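Local coordinates for protein tail lysozyme, putative (Geobacter sulfurreducens, PDB 2IA7) that is of unknown function but, as a putative tail lysozyme of the gp25 baseplate wedge family, probably serves as a structural part of a phage-tail-like baseplate, at residues S37-R49 / P53-S65. Sequence-based numbering, arbitrary orientation. Where two conformers were deposited one is given.
Sequences SIRIILGTARGER and PDFGCGIHDRVFS
H60 reaches back to the end of helix 30-42 and gives its NE2 hydrogen to the carbonyl of L42, with NE2 and O only 2.6 Å apart. The bond is straight, 166° at the hydrogen, and the oxygen lies close to the imidazole plane. With CG anti to its carbonyl carbon (chi1 -62°), NE2 is set against L42 O; A45 N sits above one face near the rim, I59 CG2 above the opposite one. A single direct backbone bond of good geometry crosses the contact, C57 N to T44 O at 2.9 Å. G56 sits beside it, and without a side chain there T44 O comes within 3.1 Å of G56 CA. G47 N makes a weak bond to P53 O at 2.7 Å. Two waters also bridge the backbones: one links R46 N to C57 O, the other R49 N to F55 O.

The R49 guanidinium lies flat on one face of F55, planes 15° apart and centres 4.2 Å apart, an off-centre cation-pi stack. I40 CG2 and T44 CG2 border the same ring at its edge, and I41 CG1 approaches CZ obliquely at 3.7 Å. W86 adds an edge-to-face contact, tying F55 to helix 69-86. T44 OG1 is held by I40 O, which fixes the methyl against F55.

R46, bent at chi3, carries its guanidinium over G58 CA and forms a salt bridge from NH2 to D61 OD2 at 3.1 Å; NE adds a weak bond to that oxygen. After helix 30-42 the chain runs through a type II turn, A45 to E48, with G47 at its third position, and doubles back on the helix's C-terminal end in the loop that leads to helix 69-86, as part of a gp25-like fold.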
ATOM      1  N   SER A  37      -1.204   6.580   7.415  1.00 15.51           N
ATOM      2  CA  SER A  37      -0.875   5.235   7.886  0.50 13.53           C
ATOM      3  C   SER A  37      -0.749   4.215   6.728  1.00 13.90           C
ATOM      4  O   SER A  37       0.225   3.462   6.653  1.00 14.82           O
ATOM      5  CB  SER A  37      -1.911   4.735   8.900  0.50 13.72           C
ATOM      6  OG  SER A  37      -1.632   3.379   9.236  0.50  9.86           O
ATOM      7  N   ILE A  38      -1.713   4.230   5.819  1.00 14.35           N
ATOM      8  CA  ILE A  38      -1.659   3.431   4.620  1.00 14.21           C
ATOM      9  C   ILE A  38      -0.347   3.684   3.865  1.00 15.11           C
ATOM     10  O   ILE A  38       0.376   2.740   3.532  1.00 14.82           O
ATOM     11  CB  ILE A  38      -2.840   3.673   3.678  1.00 14.43           C
ATOM     12  CG1 ILE A  38      -4.124   3.124   4.324  1.00 17.08           C
ATOM     13  CG2 ILE A  38      -2.635   2.950   2.370  1.00 16.16           C
ATOM     14  CD1 ILE A  38      -5.410   3.615   3.609  1.00 17.18           C
ATOM     15  N   ARG A  39       0.003   4.926   3.702  1.00 14.15           N
ATOM     16  CA  ARG A  39       1.230   5.235   2.988  1.00 13.47           C
ATOM     17  C   ARG A  39       2.466   4.778   3.721  1.00 14.27           C
ATOM     18  O   ARG A  39       3.445   4.370   3.108  1.00 15.21           O
ATOM     19  CB  ARG A  39       1.305   6.727   2.657  1.00 12.83           C
ATOM     20  CG  ARG A  39       0.210   7.203   1.705  1.00 13.99           C
ATOM     21  CD  ARG A  39       0.334   8.669   1.315  1.00 16.23           C
ATOM     22  NE  ARG A  39       0.225   9.663   2.390  1.00 22.14           N
ATOM     23  CZ  ARG A  39      -0.876  10.335   2.751  1.00 20.03           C
ATOM     24  NH1 ARG A  39      -2.016  10.252   2.084  1.00 21.28           N
ATOM     25  NH2 ARG A  39      -0.760  11.240   3.712  1.00 17.89           N
ATOM     26  N   ILE A  40       2.473   4.934   5.047  1.00 13.54           N
ATOM     27  CA  ILE A  40       3.585   4.447   5.882  1.00 13.11           C
ATOM     28  C   ILE A  40       3.750   2.962   5.764  1.00 14.08           C
ATOM     29  O   ILE A  40       4.848   2.471   5.541  1.00 14.98           O
ATOM     30  CB  ILE A  40       3.418   4.848   7.350  1.00 14.22           C
ATOM     31  CG1 ILE A  40       3.548   6.365   7.517  1.00 13.62           C
ATOM     32  CG2 ILE A  40       4.416   4.180   8.238  1.00 15.47           C
ATOM     33  CD1 ILE A  40       3.006   6.873   8.845  1.00 15.33           C
ATOM     34  N   ILE A  41       2.660   2.239   5.894  1.00 13.82           N
ATOM     35  CA  ILE A  41       2.722   0.790   5.839  1.00 13.40           C
ATOM     36  C   ILE A  41       3.264   0.265   4.526  1.00 14.03           C
ATOM     37  O   ILE A  41       4.159  -0.562   4.500  1.00 15.96           O
ATOM     38  CB  ILE A  41       1.323   0.166   6.098  1.00 13.30           C
ATOM     39  CG1 ILE A  41       0.865   0.485   7.510  1.00 13.80           C
ATOM     40  CG2 ILE A  41       1.328  -1.359   5.831  1.00 15.60           C
ATOM     41  CD1 ILE A  41      -0.624   0.458   7.677  1.00 14.34           C
ATOM     42  N   LEU A  42       2.749   0.801   3.406  1.00 14.41           N
ATOM     43  CA  LEU A  42       3.130   0.303   2.063  1.00 14.52           C
ATOM     44  C   LEU A  42       4.588   0.724   1.749  1.00 14.79           C
ATOM     45  O   LEU A  42       5.294   0.042   1.023  1.00 17.72           O
ATOM     46  CB  LEU A  42       2.156   0.733   0.991  1.00 14.37           C
ATOM     47  CG  LEU A  42       0.704   0.292   1.192  1.00 14.68           C
ATOM     48  CD1 LEU A  42      -0.180   0.724   0.029  1.00 15.67           C
ATOM     49  CD2 LEU A  42       0.675  -1.240   1.455  1.00 16.34           C
ATOM     50  N   GLY A  43       5.006   1.861   2.305  1.00 14.17           N
ATOM     51  CA  GLY A  43       6.359   2.371   2.049  1.00 17.20           C
ATOM     52  C   GLY A  43       7.454   1.848   2.956  1.00 19.49           C
ATOM     53  O   GLY A  43       8.614   2.284   2.832  1.00 21.28           O
ATOM     54  N   THR A  44       7.125   0.942   3.863  1.00 16.62           N
ATOM     55  CA  THR A  44       8.075   0.393   4.800  1.00 16.62           C
ATOM     56  C   THR A  44       8.323  -1.081   4.502  1.00 16.75           C
ATOM     57  O   THR A  44       7.418  -1.908   4.431  1.00 18.26           O
ATOM     58  CB  THR A  44       7.609   0.552   6.286  1.00 16.38           C
ATOM     59  OG1 THR A  44       7.319   1.930   6.538  1.00 17.96           O
ATOM     60  CG2 THR A  44       8.674   0.063   7.285  1.00 17.40           C
ATOM     61  N   ALA A  45       9.613  -1.419   4.314  1.00 19.22           N
ATOM     62  CA  ALA A  45      10.030  -2.786   4.234  1.00 18.44           C
ATOM     63  C   ALA A  45      10.088  -3.401   5.612  1.00 19.47           C
ATOM     64  O   ALA A  45      10.499  -2.759   6.559  1.00 18.59           O
ATOM     65  CB  ALA A  45      11.424  -2.865   3.591  1.00 19.04           C
ATOM     66  N   ARG A  46       9.712  -4.660   5.721  1.00 18.96           N
ATOM     67  CA  ARG A  46       9.870  -5.402   6.957  1.00 23.39           C
ATOM     68  C   ARG A  46      11.338  -5.449   7.289  1.00 23.42           C
ATOM     69  O   ARG A  46      12.161  -5.679   6.398  1.00 22.71           O
ATOM     70  CB  ARG A  46       9.263  -6.791   6.790  1.00 25.21           C
ATOM     71  CG  ARG A  46       7.744  -6.718   6.678  1.00 28.54           C
ATOM     72  CD  ARG A  46       7.038  -8.049   6.728  1.00 31.17           C
ATOM     73  NE  ARG A  46       7.348  -8.859   5.560  1.00 37.26           N
ATOM     74  CZ  ARG A  46       6.491  -9.664   4.920  1.00 42.61           C
ATOM     75  NH1 ARG A  46       5.219  -9.781   5.304  1.00 43.75           N
ATOM     76  NH2 ARG A  46       6.912 -10.358   3.866  1.00 42.85           N
ATOM     77  N   GLY A  47      11.660  -5.160   8.549  1.00 22.41           N
ATOM     78  CA  GLY A  47      13.043  -5.030   8.993  1.00 23.64           C
ATOM     79  C   GLY A  47      13.600  -3.620   9.015  1.00 25.39           C
ATOM     80  O   GLY A  47      14.651  -3.389   9.628  1.00 26.81           O
ATOM     81  N   GLU A  48      12.903  -2.678   8.383  1.00 23.97           N
ATOM     82  CA  GLU A  48      13.320  -1.275   8.299  1.00 26.33           C
ATOM     83  C   GLU A  48      13.261  -0.621   9.666  1.00 26.64           C
ATOM     84  O   GLU A  48      14.152   0.144  10.039  1.00 26.12           O
ATOM     85  CB  GLU A  48      12.431  -0.527   7.309  1.00 25.28           C
ATOM     86  CG  GLU A  48      12.809   0.918   6.982  1.00 25.72           C
ATOM     87  CD  GLU A  48      11.994   1.540   5.767  1.00 35.76           C
ATOM     88  OE1 GLU A  48      11.665   0.840   4.721  1.00 30.02           O
ATOM     89  OE2 GLU A  48      11.718   2.774   5.856  1.00 42.57           O
ATOM     90  N   ARG A  49      12.221  -0.947  10.424  1.00 23.52           N
ATOM     91  CA  ARG A  49      12.068  -0.456  11.776  1.00 25.48           C
ATOM     92  C   ARG A  49      12.784  -1.390  12.698  1.00 27.79           C
ATOM     93  O   ARG A  49      12.361  -2.532  12.907  1.00 28.13           O
ATOM     94  CB  ARG A  49      10.620  -0.412  12.158  1.00 25.28           C
ATOM     95  CG  ARG A  49       9.875   0.567  11.355  1.00 25.34           C
ATOM     96  CD  ARG A  49       8.605   0.925  12.055  1.00 34.28           C
ATOM     97  NE  ARG A  49       8.017   2.101  11.443  1.00 37.66           N
ATOM     98  CZ  ARG A  49       6.869   2.625  11.833  1.00 40.84           C
ATOM     99  NH1 ARG A  49       6.188   2.081  12.843  1.00 49.49           N
ATOM    100  NH2 ARG A  49       6.404   3.701  11.219  1.00 44.54           N
ATOM    101  N   PRO A  53      10.577  -5.107  13.603  1.00 27.09           N
ATOM    102  CA  PRO A  53      11.037  -5.702  12.345  1.00 28.06           C
ATOM    103  C   PRO A  53       9.955  -6.387  11.510  1.00 26.73           C
ATOM    104  O   PRO A  53      10.161  -6.607  10.323  1.00 29.21           O
ATOM    105  CB  PRO A  53      12.101  -6.709  12.807  1.00 29.78           C
ATOM    106  CG  PRO A  53      11.682  -7.044  14.218  1.00 28.67           C
ATOM    107  CD  PRO A  53      11.200  -5.749  14.777  1.00 28.45           C
ATOM    108  N   ASP A  54       8.810  -6.711  12.114  1.00 27.66           N
ATOM    109  CA  ASP A  54       7.675  -7.295  11.387  0.50 27.57           C
ATOM    110  C   ASP A  54       6.810  -6.256  10.657  1.00 24.25           C
ATOM    111  O   ASP A  54       6.015  -6.595   9.799  1.00 25.59           O
ATOM    112  CB  ASP A  54       6.775  -8.079  12.346  0.50 29.56           C
ATOM    113  CG  ASP A  54       7.382  -9.398  12.788  0.50 35.43           C
ATOM    114  OD1 ASP A  54       8.619  -9.582  12.664  0.50 42.91           O
ATOM    115  OD2 ASP A  54       6.605 -10.255  13.265  0.50 41.86           O
ATOM    116  N   PHE A  55       6.950  -4.988  11.011  1.00 21.44           N
ATOM    117  CA  PHE A  55       6.138  -3.950  10.428  1.00 20.52           C
ATOM    118  C   PHE A  55       6.529  -3.621   9.004  1.00 19.46           C
ATOM    119  O   PHE A  55       7.703  -3.412   8.723  1.00 19.03           O
ATOM    120  CB  PHE A  55       6.228  -2.682  11.259  1.00 17.60           C
ATOM    121  CG  PHE A  55       5.380  -1.554  10.729  1.00 15.71           C
ATOM    122  CD1 PHE A  55       4.063  -1.398  11.090  1.00 14.89           C
ATOM    123  CD2 PHE A  55       5.938  -0.612   9.860  1.00 18.46           C
ATOM    124  CE1 PHE A  55       3.304  -0.378  10.542  1.00 18.81           C
ATOM    125  CE2 PHE A  55       5.172   0.442   9.338  1.00 19.49           C
ATOM    126  CZ  PHE A  55       3.865   0.548   9.681  1.00 18.77           C
ATOM    127  N   GLY A  56       5.528  -3.487   8.131  1.00 17.62           N
ATOM    128  CA  GLY A  56       5.718  -3.127   6.744  1.00 18.10           C
ATOM    129  C   GLY A  56       4.945  -4.000   5.780  1.00 16.78           C
ATOM    130  O   GLY A  56       3.989  -4.713   6.145  1.00 18.80           O
ATOM    131  N   CYS A  57       5.357  -3.921   4.518  1.00 18.13           N
ATOM    132  CA  CYS A  57       4.683  -4.571   3.413  1.00 17.35           C
ATOM    133  C   CYS A  57       5.650  -5.522   2.680  1.00 20.32           C
ATOM    134  O   CYS A  57       6.792  -5.152   2.359  1.00 18.63           O
ATOM    135  CB  CYS A  57       4.137  -3.528   2.449  1.00 18.12           C
ATOM    136  SG  CYS A  57       3.308  -4.188   1.017  1.00 19.00           S
ATOM    137  N   GLY A  58       5.208  -6.744   2.437  1.00 18.23           N
ATOM    138  CA  GLY A  58       6.059  -7.747   1.849  1.00 21.37           C
ATOM    139  C   GLY A  58       6.494  -7.493   0.427  1.00 21.27           C
ATOM    140  O   GLY A  58       7.399  -8.159  -0.054  1.00 21.67           O
ATOM    141  N   ILE A  59       5.866  -6.547  -0.271  1.00 21.51           N
ATOM    142  CA  ILE A  59       6.265  -6.219  -1.628  0.70 21.53           C
ATOM    143  C   ILE A  59       7.756  -5.849  -1.733  1.00 22.07           C
ATOM    144  O   ILE A  59       8.404  -6.167  -2.740  1.00 22.27           O
ATOM    145  CB  ILE A  59       5.391  -5.102  -2.224  0.70 22.27           C
ATOM    146  CG1 ILE A  59       5.430  -5.178  -3.757  0.70 31.64           C
ATOM    147  CG2 ILE A  59       5.792  -3.746  -1.675  0.70 25.62           C
ATOM    148  CD1 ILE A  59       5.017  -6.565  -4.287  0.70 26.97           C
ATOM    149  N   HIS A  60       8.313  -5.244  -0.680  1.00 20.35           N
ATOM    150  CA  HIS A  60       9.701  -4.820  -0.672  1.00 21.25           C
ATOM    151  C   HIS A  60      10.672  -5.997  -0.638  1.00 23.83           C
ATOM    152  O   HIS A  60      11.842  -5.801  -0.920  1.00 27.24           O
ATOM    153  CB  HIS A  60       9.958  -3.878   0.525  1.00 21.92           C
ATOM    154  CG  HIS A  60       9.152  -2.607   0.461  1.00 22.48           C
ATOM    155  ND1 HIS A  60       9.562  -1.498  -0.246  1.00 28.44           N
ATOM    156  CD2 HIS A  60       7.944  -2.299   0.971  1.00 21.02           C
ATOM    157  CE1 HIS A  60       8.645  -0.547  -0.137  1.00 29.56           C
ATOM    158  NE2 HIS A  60       7.651  -1.010   0.596  1.00 21.84           N
ATOM    159  N   ASP A  61      10.206  -7.197  -0.280  1.00 25.12           N
ATOM    160  CA  ASP A  61      11.063  -8.394  -0.281  1.00 25.29           C
ATOM    161  C   ASP A  61      11.180  -9.085  -1.655  1.00 25.58           C
ATOM    162  O   ASP A  61      12.011  -9.964  -1.833  1.00 29.66           O
ATOM    163  CB  ASP A  61      10.553  -9.394   0.727  1.00 24.83           C
ATOM    164  CG  ASP A  61      10.524  -8.829   2.137  1.00 34.49           C
ATOM    165  OD1 ASP A  61      11.496  -8.145   2.517  1.00 50.63           O
ATOM    166  OD2 ASP A  61       9.539  -9.067   2.858  1.00 44.50           O
ATOM    167  N   ARG A  62      10.371  -8.663  -2.617  1.00 23.45           N
ATOM    168  CA  ARG A  62      10.233  -9.385  -3.869  1.00 23.11           C
ATOM    169  C   ARG A  62      11.203  -8.883  -4.928  1.00 22.86           C
ATOM    170  O   ARG A  62      11.447  -7.698  -5.004  1.00 23.53           O
ATOM    171  CB  ARG A  62       8.842  -9.191  -4.412  1.00 22.99           C
ATOM    172  CG  ARG A  62       7.724  -9.677  -3.508  1.00 31.55           C
ATOM    173  CD  ARG A  62       7.193 -10.983  -4.017  1.00 31.60           C
ATOM    174  NE  ARG A  62       6.172 -11.555  -3.133  1.00 30.27           N
ATOM    175  CZ  ARG A  62       5.868 -12.858  -3.140  1.00 25.03           C
ATOM    176  NH1 ARG A  62       6.478 -13.663  -3.984  1.00 27.52           N
ATOM    177  NH2 ARG A  62       4.951 -13.335  -2.318  1.00 29.22           N
ATOM    178  N   VAL A  63      11.713  -9.801  -5.751  1.00 25.95           N
ATOM    179  CA  VAL A  63      12.406  -9.450  -7.000  1.00 27.42           C
ATOM    180  C   VAL A  63      11.623 -10.102  -8.113  1.00 26.02           C
ATOM    181  O   VAL A  63      11.210 -11.246  -7.969  1.00 28.63           O
ATOM    182  CB  VAL A  63      13.863  -9.930  -7.023  1.00 27.82           C
ATOM    183  CG1 VAL A  63      14.553  -9.455  -8.301  1.00 30.25           C
ATOM    184  CG2 VAL A  63      14.606  -9.402  -5.810  1.00 32.73           C
ATOM    185  N   PHE A  64      11.364  -9.349  -9.184  1.00 23.07           N
ATOM    186  CA  PHE A  64      10.560  -9.816 -10.305  1.00 25.25           C
ATOM    187  C   PHE A  64      11.398  -9.873 -11.570  1.00 27.06           C
ATOM    188  O   PHE A  64      11.981  -8.885 -11.967  1.00 30.14           O
ATOM    189  CB  PHE A  64       9.367  -8.911 -10.534  1.00 24.56           C
ATOM    190  CG  PHE A  64       8.454  -8.850  -9.367  1.00 25.76           C
ATOM    191  CD1 PHE A  64       7.554  -9.876  -9.117  1.00 26.04           C
ATOM    192  CD2 PHE A  64       8.523  -7.796  -8.487  1.00 28.78           C
ATOM    193  CE1 PHE A  64       6.703  -9.813  -8.008  1.00 25.61           C
ATOM    194  CE2 PHE A  64       7.672  -7.731  -7.387  1.00 26.19           C
ATOM    195  CZ  PHE A  64       6.769  -8.759  -7.155  1.00 26.13           C
ATOM    196  N   SER A  65      11.444 -11.045 -12.183  1.00 29.98           N
ATOM    197  CA  SER A  65      12.073 -11.239 -13.475  1.00 30.33           C
ATOM    198  C   SER A  65      11.105 -10.777 -14.518  1.00 31.18           C
ATOM    199  O   SER A  65      11.488 -10.206 -15.536  1.00 32.49           O
ATOM    200  CB  SER A  65      12.333 -12.734 -13.726  1.00 31.19           C
ATOM    201  OG  SER A  65      13.269 -13.272 -12.824  1.00 41.01           O
TER
HETATM  202  O   HOH W   1       9.239  -6.054   3.265  1.00 22.20           O
HETATM  203  O   HOH W   2      10.100  -3.018  10.079  1.00 23.68           O